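Local coordinates for protein ofchtiv-allosamidin (Ostrinia furnacalis, PDB 6JMB) that probably hydrolyses chitin as a group IV insect chitinase of glycoside hydrolase family 18 and binds the inhibitor allosamidin in its active-site cleft, at residues G88-I94 and R130-H135; V331-S336 and V370-T376; G285-C290 and E348-F352. The contacts are given in a common frame with arbitrary orientation. Numbering follows the deposited sequence.

Contact 1. Residues G88-I94 and R130-H135; sequences GSAQYSI and RRDTVH
Asp132 OD1 accepts a hydrogen bond from Ser89 N (2.8 Å), and Ala90 N bonds weakly to the same Asp132 OD1 at 3.1 Å, so the carboxylate (chi1 p) serves the amides just before and at the start of helix 90-97 in this family 18 TIM barrel; amides at a helix start lack a preceding turn's acceptor, so a carboxylate suits. One turn on, Ser93 OG (chi1 t) accepts from His135 N at 3.0 Å and, weakly, from Val134 N at 3.2 Å; the same hydroxyl also bonds Asp139. Arg130-Thr133 forms a type II' turn with positive phi at Arg131, and Ala90 CA lies nearest Thr133 CA, at 4.5 Å. The Arg131 guanidinium reaches past Gly88 (phi 71°) to the carbonyls of Glu126 and Trp85, both of the allosamizoline pocket, which places the contact beside the allosamidin-binding cleft. Outermost, Val134 CG2 meets Ala90 CB (3.9 Å) and Ile94 CG1 (3.8 Å), a small apolar patch. A water joins Ile94 O (2.9 Å) to His135 NE2 (2.8 Å).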
ATOM      1  N   GLY A  88       5.568   9.806  -9.809  1.00 13.17           N
ATOM      2  CA  GLY A  88       5.477  11.237  -9.589  1.00 14.04           C
ATOM      3  C   GLY A  88       4.082  11.793  -9.841  1.00 11.71           C
ATOM      4  O   GLY A  88       3.104  11.078 -10.014  1.00 12.79           O
ATOM      5  N   SER A  89       4.015  13.118  -9.868  1.00 11.88           N
ATOM      6  CA  SER A  89       2.743  13.818  -9.930  1.00 12.01           C
ATOM      7  C   SER A  89       2.542  14.656 -11.189  1.00 11.56           C
ATOM      8  O   SER A  89       1.408  14.765 -11.654  1.00 11.62           O
ATOM      9  CB  SER A  89       2.571  14.694  -8.678  1.00 10.97           C
ATOM     10  OG  SER A  89       1.323  15.352  -8.674  1.00 11.55           O
ATOM     11  N   ALA A  90       3.615  15.208 -11.771  1.00 12.12           N
ATOM     12  CA  ALA A  90       3.491  16.182 -12.857  1.00 12.03           C
ATOM     13  C   ALA A  90       2.645  15.670 -14.020  1.00 11.86           C
ATOM     14  O   ALA A  90       1.758  16.376 -14.518  1.00 12.06           O
ATOM     15  CB  ALA A  90       4.881  16.568 -13.357  1.00 13.67           C
ATOM     16  N   GLN A  91       2.919  14.455 -14.492  1.00 12.46           N
ATOM     17  CA  GLN A  91       2.216  13.990 -15.685  1.00 12.35           C
ATOM     18  C   GLN A  91       0.732  13.786 -15.408  1.00 11.54           C
ATOM     19  O   GLN A  91      -0.105  14.043 -16.282  1.00 11.94           O
ATOM     20  CB  GLN A  91       2.844  12.707 -16.221  1.00 14.56           C
ATOM     21  CG  GLN A  91       4.258  12.881 -16.744  1.00 17.53           C
ATOM     22  CD  GLN A  91       4.943  11.557 -17.006  1.00 21.92           C
ATOM     23  OE1 GLN A  91       5.211  11.207 -18.156  1.00 20.36           O
ATOM     24  NE2 GLN A  91       5.228  10.814 -15.944  1.00 23.39           N
ATOM     25  N   TYR A  92       0.394  13.338 -14.188  1.00 11.00           N
ATOM     26  CA  TYR A  92      -1.002  13.155 -13.797  1.00 11.23           C
ATOM     27  C   TYR A  92      -1.706  14.495 -13.657  1.00 10.80           C
ATOM     28  O   TYR A  92      -2.872  14.637 -14.046  1.00 11.06           O
ATOM     29  CB  TYR A  92      -1.075  12.335 -12.494  1.00 10.66           C
ATOM     30  CG  TYR A  92      -0.527  10.951 -12.719  1.00 11.29           C
ATOM     31  CD1 TYR A  92       0.835  10.701 -12.622  1.00 11.22           C
ATOM     32  CD2 TYR A  92      -1.355   9.913 -13.115  1.00 12.90           C
ATOM     33  CE1 TYR A  92       1.353   9.453 -12.897  1.00 13.24           C
ATOM     34  CE2 TYR A  92      -0.847   8.659 -13.388  1.00 12.03           C
ATOM     35  CZ  TYR A  92       0.505   8.437 -13.272  1.00 11.93           C
ATOM     36  OH  TYR A  92       1.022   7.193 -13.558  1.00 13.49           O
ATOM     37  N   SER A  93      -1.000  15.489 -13.116  1.00 11.15           N
ATOM     38  CA  SER A  93      -1.543  16.838 -13.012  1.00 10.84           C
ATOM     39  C   SER A  93      -1.856  17.409 -14.391  1.00 12.37           C
ATOM     40  O   SER A  93      -2.931  17.980 -14.612  1.00 12.88           O
ATOM     41  CB  SER A  93      -0.531  17.712 -12.274  1.00 11.48           C
ATOM     42  OG  SER A  93      -0.989  19.044 -12.143  1.00 12.37           O
ATOM     43  N   ILE A  94      -0.927  17.253 -15.337  1.00 12.00           N
ATOM     44  CA  ILE A  94      -1.153  17.742 -16.697  1.00 12.69           C
ATOM     45  C   ILE A  94      -2.305  16.992 -17.355  1.00 13.14           C
ATOM     46  O   ILE A  94      -3.207  17.598 -17.944  1.00 13.31           O
ATOM     47  CB  ILE A  94       0.140  17.628 -17.521  1.00 12.88           C
ATOM     48  CG1 ILE A  94       1.205  18.572 -16.971  1.00 13.61           C
ATOM     49  CG2 ILE A  94      -0.139  17.925 -18.991  1.00 13.47           C
ATOM     50  CD1 ILE A  94       2.597  18.251 -17.478  1.00 16.18           C
ATOM     51  N   ARG A 130       0.605  17.824  -4.860  1.00 11.44           N
ATOM     52  CA  ARG A 130       1.814  17.600  -4.082  1.00 12.99           C
ATOM     53  C   ARG A 130       2.964  17.228  -5.005  1.00 11.19           C
ATOM     54  O   ARG A 130       2.779  16.963  -6.195  1.00 12.91           O
ATOM     55  CB  ARG A 130       1.612  16.519  -3.015  1.00 12.41           C
ATOM     56  CG  ARG A 130       0.555  16.882  -1.986  1.00 14.53           C
ATOM     57  CD  ARG A 130       0.351  15.798  -0.960  1.00 15.86           C
ATOM     58  NE  ARG A 130       1.560  15.552  -0.192  1.00 20.25           N
ATOM     59  CZ  ARG A 130       1.736  14.488   0.581  1.00 18.87           C
ATOM     60  NH1 ARG A 130       0.778  13.579   0.687  1.00 17.22           N
ATOM     61  NH2 ARG A 130       2.871  14.331   1.247  1.00 27.76           N
ATOM     62  N   ARG A 131       4.164  17.212  -4.430  1.00 13.23           N
ATOM     63  CA  ARG A 131       5.388  16.812  -5.131  1.00 13.80           C
ATOM     64  C   ARG A 131       5.545  17.695  -6.367  1.00 15.99           C
ATOM     65  O   ARG A 131       5.461  18.928  -6.245  1.00 18.04           O
ATOM     66  CB  ARG A 131       5.386  15.307  -5.358  1.00 13.56           C
ATOM     67  CG  ARG A 131       5.305  14.503  -4.073  1.00 12.93           C
ATOM     68  CD  ARG A 131       5.203  13.013  -4.366  1.00 14.10           C
ATOM     69  NE  ARG A 131       6.487  12.432  -4.752  1.00 15.18           N
ATOM     70  CZ  ARG A 131       6.620  11.333  -5.494  1.00 14.10           C
ATOM     71  NH1 ARG A 131       5.547  10.703  -5.957  1.00 12.06           N
ATOM     72  NH2 ARG A 131       7.829  10.864  -5.777  1.00 14.73           N
ATOM     73  N   ASP A 132       5.766  17.132  -7.559  1.00 13.95           N
ATOM     74  CA  ASP A 132       5.988  17.929  -8.758  1.00 14.13           C
ATOM     75  C   ASP A 132       4.701  18.260  -9.506  1.00 13.73           C
ATOM     76  O   ASP A 132       4.724  18.390 -10.736  1.00 15.02           O
ATOM     77  CB  ASP A 132       7.041  17.288  -9.671  1.00 14.06           C
ATOM     78  CG  ASP A 132       6.667  15.891 -10.125  1.00 17.56           C
ATOM     79  OD1 ASP A 132       5.748  15.302  -9.535  1.00 17.05           O
ATOM     80  OD2 ASP A 132       7.302  15.379 -11.075  1.00 21.94           O
ATOM     81  N   THR A 133       3.588  18.426  -8.787  1.00 13.38           N
ATOM     82  CA  THR A 133       2.347  18.886  -9.395  1.00 12.93           C
ATOM     83  C   THR A 133       2.586  20.126 -10.248  1.00 13.57           C
ATOM     84  O   THR A 133       3.393  20.997  -9.905  1.00 15.60           O
ATOM     85  CB  THR A 133       1.309  19.206  -8.312  1.00 12.12           C
ATOM     86  OG1 THR A 133       0.176  19.834  -8.921  1.00 13.14           O
ATOM     87  CG2 THR A 133       1.881  20.150  -7.250  1.00 13.20           C
ATOM     88  N   VAL A 134       1.877  20.199 -11.369  1.00 13.52           N
ATOM     89  CA  VAL A 134       1.963  21.336 -12.271  1.00 13.57           C
ATOM     90  C   VAL A 134       0.872  22.358 -11.988  1.00 15.98           C
ATOM     91  O   VAL A 134       1.130  23.562 -12.007  1.00 17.79           O
ATOM     92  CB  VAL A 134       1.918  20.847 -13.736  1.00 14.05           C
ATOM     93  CG1 VAL A 134       1.746  22.011 -14.708  1.00 17.54           C
ATOM     94  CG2 VAL A 134       3.162  20.040 -14.068  1.00 15.95           C
ATOM     95  N   HIS A 135      -0.344  21.900 -11.697  1.00 13.75           N
ATOM     96  CA  HIS A 135      -1.493  22.781 -11.544  1.00 15.32           C
ATOM     97  C   HIS A 135      -1.907  23.000 -10.095  1.00 15.08           C
ATOM     98  O   HIS A 135      -2.908  23.683  -9.847  1.00 16.13           O
ATOM     99  CB  HIS A 135      -2.676  22.260 -12.367  1.00 15.49           C
ATOM    100  CG  HIS A 135      -2.419  22.252 -13.842  1.00 15.40           C
ATOM    101  ND1 HIS A 135      -2.136  23.398 -14.554  1.00 18.82           N
ATOM    102  CD2 HIS A 135      -2.390  21.235 -14.736  1.00 15.67           C
ATOM    103  CE1 HIS A 135      -1.948  23.088 -15.826  1.00 19.60           C
ATOM    104  NE2 HIS A 135      -2.103  21.783 -15.964  1.00 17.21           N
TER
HETATM  105  O   HOH W   1      -2.659  20.432 -18.371  1.00 19.18           O

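Contact 2. Residues V331-S336 and V370-T376; sequences VEYANS and VLAEGST
Two outer helices of the TIM barrel, 324-336 and 362-373, meet near their C-terminal ends, and the chain leaving the second folds back across the first. Asn335, with chi1 m and chi2 near -17°, points toward the other segment, and its ND2 donates to Ser375 O (2.8 Å) and Val370 O (3.1 Å). The amide suits this place by offering a donor and an acceptor at once: ND2 serves the two carbonyls while OD1 accepts from a water (3.0 Å) that also donates to Leu371 O (2.7 Å). Gly374 ends helical geometry at phi 76°, psi 14°, a positive phi that glycine adopts easily, and Ser375 is then extended, bringing Thr376 CA within 4.5 Å of Glu332 CA. Val331 and Val370, both chi1 t, face each other with CG1 atoms 3.6 Å apart; Leu371, in the mt rotamer, places CD2 3.7 Å from Val331 CG1, and Val331 and Leu371 also touch Ile342 of strand 341-345, so the branched side chains fill the space between helices and barrel. Glu332 lays its aliphatic CG 3.9 Å from Val370 CG1, while its CA makes a CH-O contact of 3.5 Å with Ser375 O. Thr376, chi1 p, puts CG2 4.0 Å from Asn335 CB.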
ATOM      1  N   VAL A 331      -6.246  -5.926  12.059  1.00 10.98           N
ATOM      2  CA  VAL A 331      -7.474  -6.435  11.458  1.00 11.08           C
ATOM      3  C   VAL A 331      -8.617  -6.401  12.467  1.00 12.62           C
ATOM      4  O   VAL A 331      -9.773  -6.142  12.107  1.00 12.84           O
ATOM      5  CB  VAL A 331      -7.251  -7.826  10.839  1.00 10.84           C
ATOM      6  CG1 VAL A 331      -8.523  -8.308  10.147  1.00 13.14           C
ATOM      7  CG2 VAL A 331      -6.105  -7.772   9.839  1.00 12.75           C
ATOM      8  N   GLU A 332      -8.312  -6.632  13.747  1.00 11.52           N
ATOM      9  CA  GLU A 332      -9.334  -6.489  14.780  1.00 12.58           C
ATOM     10  C   GLU A 332      -9.855  -5.059  14.844  1.00 12.51           C
ATOM     11  O   GLU A 332     -11.062  -4.834  15.005  1.00 13.42           O
ATOM     12  CB  GLU A 332      -8.789  -6.961  16.133  1.00 14.27           C
ATOM     13  CG  GLU A 332      -8.674  -8.482  16.199  1.00 15.83           C
ATOM     14  CD  GLU A 332      -7.951  -8.993  17.426  1.00 23.35           C
ATOM     15  OE1 GLU A 332      -7.298  -8.190  18.127  1.00 26.40           O
ATOM     16  OE2 GLU A 332      -8.032 -10.213  17.682  1.00 24.54           O
ATOM     17  N   TYR A 333      -8.961  -4.079  14.701  1.00 12.70           N
ATOM     18  CA  TYR A 333      -9.379  -2.684  14.630  1.00 12.49           C
ATOM     19  C   TYR A 333     -10.315  -2.455  13.447  1.00 12.10           C
ATOM     20  O   TYR A 333     -11.373  -1.824  13.584  1.00 13.35           O
ATOM     21  CB  TYR A 333      -8.143  -1.781  14.543  1.00 13.52           C
ATOM     22  CG  TYR A 333      -8.483  -0.320  14.372  1.00 12.31           C
ATOM     23  CD1 TYR A 333      -8.662   0.226  13.108  1.00 12.52           C
ATOM     24  CD2 TYR A 333      -8.649   0.507  15.471  1.00 12.76           C
ATOM     25  CE1 TYR A 333      -8.996   1.555  12.941  1.00 12.14           C
ATOM     26  CE2 TYR A 333      -8.981   1.846  15.314  1.00 13.25           C
ATOM     27  CZ  TYR A 333      -9.151   2.359  14.041  1.00 12.79           C
ATOM     28  OH  TYR A 333      -9.494   3.681  13.864  1.00 13.02           O
ATOM     29  N   ALA A 334      -9.937  -2.957  12.267  1.00 11.73           N
ATOM     30  CA  ALA A 334     -10.778  -2.800  11.087  1.00 11.88           C
ATOM     31  C   ALA A 334     -12.141  -3.449  11.293  1.00 13.23           C
ATOM     32  O   ALA A 334     -13.173  -2.872  10.923  1.00 13.57           O
ATOM     33  CB  ALA A 334     -10.072  -3.392   9.866  1.00 12.38           C
ATOM     34  N   ASN A 335     -12.165  -4.647  11.887  1.00 12.60           N
ATOM     35  CA  ASN A 335     -13.439  -5.299  12.184  1.00 13.45           C
ATOM     36  C   ASN A 335     -14.285  -4.445  13.119  1.00 13.93           C
ATOM     37  O   ASN A 335     -15.504  -4.339  12.940  1.00 14.88           O
ATOM     38  CB  ASN A 335     -13.187  -6.664  12.829  1.00 13.93           C
ATOM     39  CG  ASN A 335     -12.767  -7.722  11.833  1.00 14.56           C
ATOM     40  OD1 ASN A 335     -12.953  -7.565  10.627  1.00 15.84           O
ATOM     41  ND2 ASN A 335     -12.217  -8.825  12.340  1.00 14.18           N
ATOM     42  N   SER A 336     -13.654  -3.825  14.121  1.00 13.97           N
ATOM     43  CA  SER A 336     -14.411  -3.066  15.115  1.00 14.71           C
ATOM     44  C   SER A 336     -15.100  -1.855  14.502  1.00 16.70           C
ATOM     45  O   SER A 336     -16.131  -1.407  15.013  1.00 18.33           O
ATOM     46  CB  SER A 336     -13.510  -2.666  16.286  1.00 16.53           C
ATOM     47  OG  SER A 336     -12.619  -1.626  15.922  1.00 22.70           O
ATOM     48  N   VAL A 370      -8.423 -13.504  10.534  1.00 12.55           N
ATOM     49  CA  VAL A 370      -9.073 -12.562  11.438  1.00 13.25           C
ATOM     50  C   VAL A 370     -10.309 -11.932  10.801  1.00 13.51           C
ATOM     51  O   VAL A 370     -11.299 -11.655  11.494  1.00 13.18           O
ATOM     52  CB  VAL A 370      -8.055 -11.531  11.954  1.00 12.97           C
ATOM     53  CG1 VAL A 370      -8.724 -10.545  12.902  1.00 15.09           C
ATOM     54  CG2 VAL A 370      -6.910 -12.244  12.653  1.00 13.90           C
ATOM     55  N   LEU A 371     -10.293 -11.699   9.482  1.00 12.29           N
ATOM     56  CA  LEU A 371     -11.499 -11.221   8.809  1.00 13.89           C
ATOM     57  C   LEU A 371     -12.605 -12.270   8.843  1.00 14.84           C
ATOM     58  O   LEU A 371     -13.775 -11.937   9.061  1.00 17.07           O
ATOM     59  CB  LEU A 371     -11.189 -10.831   7.364  1.00 13.39           C
ATOM     60  CG  LEU A 371     -10.439  -9.518   7.164  1.00 13.02           C
ATOM     61  CD1 LEU A 371     -10.086  -9.351   5.699  1.00 12.62           C
ATOM     62  CD2 LEU A 371     -11.280  -8.345   7.633  1.00 14.10           C
ATOM     63  N   ALA A 372     -12.260 -13.537   8.616  1.00 13.83           N
ATOM     64  CA  ALA A 372     -13.274 -14.587   8.626  1.00 14.75           C
ATOM     65  C   ALA A 372     -13.856 -14.783  10.017  1.00 15.25           C
ATOM     66  O   ALA A 372     -15.068 -14.986  10.169  1.00 16.52           O
ATOM     67  CB  ALA A 372     -12.684 -15.897   8.108  1.00 15.79           C
ATOM     68  N   GLU A 373     -13.013 -14.715  11.050  1.00 14.08           N
ATOM     69  CA  GLU A 373     -13.485 -14.953  12.410  1.00 14.12           C
ATOM     70  C   GLU A 373     -14.289 -13.787  12.967  1.00 15.96           C
ATOM     71  O   GLU A 373     -15.112 -13.994  13.869  1.00 16.77           O
ATOM     72  CB  GLU A 373     -12.303 -15.299  13.318  1.00 15.51           C
ATOM     73  CG  GLU A 373     -11.614 -16.590  12.888  1.00 18.55           C
ATOM     74  CD  GLU A 373     -10.397 -16.942  13.720  1.00 23.07           C
ATOM     75  OE1 GLU A 373     -10.015 -16.149  14.607  1.00 28.55           O
ATOM     76  OE2 GLU A 373      -9.823 -18.026  13.478  1.00 18.42           O
ATOM     77  N   GLY A 374     -14.083 -12.578  12.448  1.00 15.67           N
ATOM     78  CA  GLY A 374     -14.812 -11.413  12.903  1.00 15.77           C
ATOM     79  C   GLY A 374     -14.373 -10.851  14.235  1.00 16.72           C
ATOM     80  O   GLY A 374     -15.093 -10.018  14.798  1.00 21.19           O
ATOM     81  N   SER A 375     -13.216 -11.263  14.754  1.00 17.77           N
ATOM     82  CA  SER A 375     -12.763 -10.795  16.061  1.00 20.07           C
ATOM     83  C   SER A 375     -12.618  -9.279  16.066  1.00 20.81           C
ATOM     84  O   SER A 375     -12.036  -8.696  15.148  1.00 17.86           O
ATOM     85  CB  SER A 375     -11.420 -11.437  16.402  1.00 23.30           C
ATOM     86  OG  SER A 375     -11.519 -12.850  16.401  1.00 28.48           O
ATOM     87  N   THR A 376     -13.147  -8.639  17.101  1.00 22.76           N
ATOM     88  CA  THR A 376     -13.060  -7.185  17.207  1.00 23.71           C
ATOM     89  C   THR A 376     -12.186  -6.786  18.388  1.00 27.98           C
ATOM     90  O   THR A 376     -11.810  -5.622  18.523  1.00 31.98           O
ATOM     91  CB  THR A 376     -14.448  -6.538  17.361  1.00 28.89           C
ATOM     92  OG1 THR A 376     -15.078  -7.044  18.546  1.00 32.91           O
ATOM     93  CG2 THR A 376     -15.323  -6.841  16.149  1.00 25.71           C
TER
HETATM   94  O   HOH W   2     -14.912  -9.584   9.708  1.00 23.29           O

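Contact 3. Residues G285-C290 and E348-F352; sequences GYNEFC and ETDDF
Gly285 (phi -72°, psi 153°) is the N-cap of helix 286-295, and 348-352, following strand 341-345 of the family 18 TIM barrel, leaves a short 3-10 stretch to run past that helix's first turn. The helix, between strands 243-256 and 341-345, probably belongs to the small insertion domain of family 18 chitinases. The nearest CA pairs are Gly285 with Thr349 at 4.9 Å and Asn287 with Asp351 at 4.3 Å. Asp351 centres an inverse gamma turn. Glycine suits position 285 because a CB would clash with Thr349 CB. Glu288 OE1 accepts from Gly285 N (2.9 Å), reaching back to the helix start. Asn287, chi1 p, sets CB 3.2 Å from Asp350 O. The Tyr286 ring turns its edge to Asp351 N, 4.0 Å from CD2, and lies against Pro362 and Leu363. The Glu348 side chain comes about 6 Å from a bound allosamidin sugar. The chemistry implies buried polar matching: Asn287 N donates to Thr349 O (2.9 Å), and a water links Asn287 O (2.8 Å) to Asp351 OD1 (2.9 Å), while the amides of Leu355 and Cys356 hold the Asp351 carboxylate within its own loop and the Cys290-Cys356 disulfide ties that loop to the helix.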
ATOM      1  N   GLY A 285      11.743  -6.021   3.679  1.00  9.76           N
ATOM      2  CA  GLY A 285      10.540  -6.829   3.613  1.00  9.49           C
ATOM      3  C   GLY A 285      10.371  -7.665   4.868  1.00  9.60           C
ATOM      4  O   GLY A 285      11.337  -8.001   5.552  1.00 10.08           O
ATOM      5  N   TYR A 286       9.115  -7.990   5.196  1.00  9.15           N
ATOM      6  CA  TYR A 286       8.889  -8.885   6.328  1.00  9.91           C
ATOM      7  C   TYR A 286       9.622 -10.210   6.137  1.00  9.89           C
ATOM      8  O   TYR A 286      10.208 -10.739   7.089  1.00 10.18           O
ATOM      9  CB  TYR A 286       7.394  -9.125   6.580  1.00 10.84           C
ATOM     10  CG  TYR A 286       7.178 -10.123   7.693  1.00 10.84           C
ATOM     11  CD1 TYR A 286       7.331  -9.748   9.022  1.00 13.06           C
ATOM     12  CD2 TYR A 286       6.882 -11.457   7.415  1.00 12.84           C
ATOM     13  CE1 TYR A 286       7.163 -10.668  10.049  1.00 13.72           C
ATOM     14  CE2 TYR A 286       6.720 -12.383   8.433  1.00 13.42           C
ATOM     15  CZ  TYR A 286       6.857 -11.979   9.744  1.00 14.30           C
ATOM     16  OH  TYR A 286       6.699 -12.892  10.771  1.00 19.46           O
ATOM     17  N   ASN A 287       9.591 -10.765   4.918  1.00  9.91           N
ATOM     18  CA  ASN A 287      10.311 -12.008   4.649  1.00 10.56           C
ATOM     19  C   ASN A 287      11.781 -11.870   5.015  1.00 10.67           C
ATOM     20  O   ASN A 287      12.362 -12.765   5.645  1.00 13.21           O
ATOM     21  CB  ASN A 287      10.148 -12.433   3.182  1.00 10.89           C
ATOM     22  CG  ASN A 287      10.730 -11.428   2.189  1.00 11.07           C
ATOM     23  OD1 ASN A 287      10.580 -10.212   2.338  1.00 11.92           O
ATOM     24  ND2 ASN A 287      11.382 -11.947   1.147  1.00 15.34           N
ATOM     25  N   GLU A 288      12.382 -10.737   4.668  1.00 10.55           N
ATOM     26  CA  GLU A 288      13.795 -10.525   4.951  1.00 10.53           C
ATOM     27  C   GLU A 288      14.031 -10.318   6.434  1.00 11.21           C
ATOM     28  O   GLU A 288      14.984 -10.866   6.997  1.00 11.96           O
ATOM     29  CB  GLU A 288      14.291  -9.316   4.163  1.00 11.30           C
ATOM     30  CG  GLU A 288      14.230  -9.504   2.660  1.00 12.54           C
ATOM     31  CD  GLU A 288      14.532  -8.238   1.902  1.00 13.40           C
ATOM     32  OE1 GLU A 288      13.913  -7.191   2.196  1.00 11.58           O
ATOM     33  OE2 GLU A 288      15.398  -8.285   1.001  1.00 13.70           O
ATOM     34  N   PHE A 289      13.173  -9.543   7.094  1.00  9.83           N
ATOM     35  CA  PHE A 289      13.469  -9.192   8.475  1.00 10.25           C
ATOM     36  C   PHE A 289      13.123 -10.307   9.450  1.00 11.13           C
ATOM     37  O   PHE A 289      13.844 -10.510  10.437  1.00 11.51           O
ATOM     38  CB  PHE A 289      12.819  -7.874   8.892  1.00 10.75           C
ATOM     39  CG  PHE A 289      13.461  -7.284  10.112  1.00 10.06           C
ATOM     40  CD1 PHE A 289      14.816  -6.986  10.097  1.00 12.02           C
ATOM     41  CD2 PHE A 289      12.739  -7.077  11.278  1.00 10.09           C
ATOM     42  CE1 PHE A 289      15.446  -6.472  11.219  1.00 10.32           C
ATOM     43  CE2 PHE A 289      13.358  -6.551  12.413  1.00 12.03           C
ATOM     44  CZ  PHE A 289      14.719  -6.250  12.377  1.00 10.95           C
ATOM     45  N   CYS A 290      12.038 -11.046   9.207  1.00 10.44           N
ATOM     46  CA  CYS A 290      11.762 -12.185  10.072  1.00 10.92           C
ATOM     47  C   CYS A 290      12.901 -13.192  10.015  1.00 11.52           C
ATOM     48  O   CYS A 290      13.269 -13.785  11.037  1.00 12.92           O
ATOM     49  CB  CYS A 290      10.403 -12.816   9.741  1.00 12.81           C
ATOM     50  SG  CYS A 290      10.251 -13.832   8.233  1.00 15.86           S
ATOM     51  N   GLU A 348       4.647  -9.705  -2.184  1.00  9.34           N
ATOM     52  CA  GLU A 348       5.934 -10.324  -2.454  1.00  9.67           C
ATOM     53  C   GLU A 348       6.903 -10.251  -1.282  1.00  9.98           C
ATOM     54  O   GLU A 348       7.985 -10.845  -1.373  1.00 10.98           O
ATOM     55  CB  GLU A 348       6.556  -9.726  -3.714  1.00 10.74           C
ATOM     56  CG  GLU A 348       7.009  -8.287  -3.556  1.00 10.38           C
ATOM     57  CD  GLU A 348       5.931  -7.275  -3.881  1.00  9.68           C
ATOM     58  OE1 GLU A 348       4.764  -7.664  -4.118  1.00 11.79           O
ATOM     59  OE2 GLU A 348       6.250  -6.068  -3.891  1.00 12.35           O
ATOM     60  N   THR A 349       6.561  -9.558  -0.191  1.00  9.77           N
ATOM     61  CA  THR A 349       7.418  -9.559   0.993  1.00  9.59           C
ATOM     62  C   THR A 349       6.759 -10.183   2.217  1.00  9.53           C
ATOM     63  O   THR A 349       7.299 -10.059   3.322  1.00 10.04           O
ATOM     64  CB  THR A 349       7.987  -8.174   1.321  1.00  9.86           C
ATOM     65  OG1 THR A 349       6.918  -7.272   1.622  1.00 10.61           O
ATOM     66  CG2 THR A 349       8.806  -7.627   0.153  1.00 11.43           C
ATOM     67  N   ASP A 350       5.609 -10.837   2.067  1.00  8.97           N
ATOM     68  CA  ASP A 350       5.227 -11.792   3.091  1.00  8.89           C
ATOM     69  C   ASP A 350       6.299 -12.879   3.132  1.00 10.25           C
ATOM     70  O   ASP A 350       7.128 -13.004   2.224  1.00 10.38           O
ATOM     71  CB  ASP A 350       3.855 -12.399   2.762  1.00 10.02           C
ATOM     72  CG  ASP A 350       3.099 -12.903   4.001  1.00  8.95           C
ATOM     73  OD1 ASP A 350       3.688 -13.043   5.098  1.00 10.83           O
ATOM     74  OD2 ASP A 350       1.885 -13.172   3.867  1.00 10.14           O
ATOM     75  N   ASP A 351       6.291 -13.676   4.200  1.00 10.66           N
ATOM     76  CA  ASP A 351       7.166 -14.849   4.257  1.00 10.78           C
ATOM     77  C   ASP A 351       6.541 -15.941   3.384  1.00 11.15           C
ATOM     78  O   ASP A 351       5.985 -16.936   3.856  1.00 11.97           O
ATOM     79  CB  ASP A 351       7.394 -15.293   5.696  1.00 12.62           C
ATOM     80  CG  ASP A 351       8.375 -16.444   5.810  1.00 12.45           C
ATOM     81  OD1 ASP A 351       9.221 -16.623   4.908  1.00 13.35           O
ATOM     82  OD2 ASP A 351       8.292 -17.175   6.819  1.00 13.94           O
ATOM     83  N   PHE A 352       6.631 -15.718   2.071  1.00 10.56           N
ATOM     84  CA  PHE A 352       5.914 -16.568   1.126  1.00 10.86           C
ATOM     85  C   PHE A 352       6.471 -17.984   1.074  1.00 12.71           C
ATOM     86  O   PHE A 352       5.725 -18.923   0.769  1.00 14.63           O
ATOM     87  CB  PHE A 352       5.795 -15.913  -0.259  1.00 11.88           C
ATOM     88  CG  PHE A 352       7.109 -15.625  -0.949  1.00 10.97           C
ATOM     89  CD1 PHE A 352       7.860 -14.509  -0.613  1.00 11.69           C
ATOM     90  CD2 PHE A 352       7.552 -16.433  -1.986  1.00 13.14           C
ATOM     91  CE1 PHE A 352       9.056 -14.222  -1.277  1.00 12.52           C
ATOM     92  CE2 PHE A 352       8.743 -16.153  -2.650  1.00 13.60           C
ATOM     93  CZ  PHE A 352       9.495 -15.050  -2.293  1.00 12.73           C
TER
HETATM   94  O   HOH W   3      11.837 -15.410   5.008  1.00 15.43           O

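How the contacts relate
From the N terminus, contact 1 comes first: it closes the excursion from the loop after strand 77-83, through two helices and strand 120-124, to the loop before helix 138-154, joining neighbouring strand-to-helix connections of the barrel. It is complete before the others open. Contact 3 then starts at 285-290 and contact 2 at 331-336; 348-352 closes contact 3 before 370-376 closes contact 2, so these two cross, their centres 23 Å apart. Contact 3 joins helix 286-295 to the loop after strand 341-345, and contact 2 joins helix 324-336 to the last helix, 362-373, and the chain end after it, both on the opposite side of the chain's centre from contact 1.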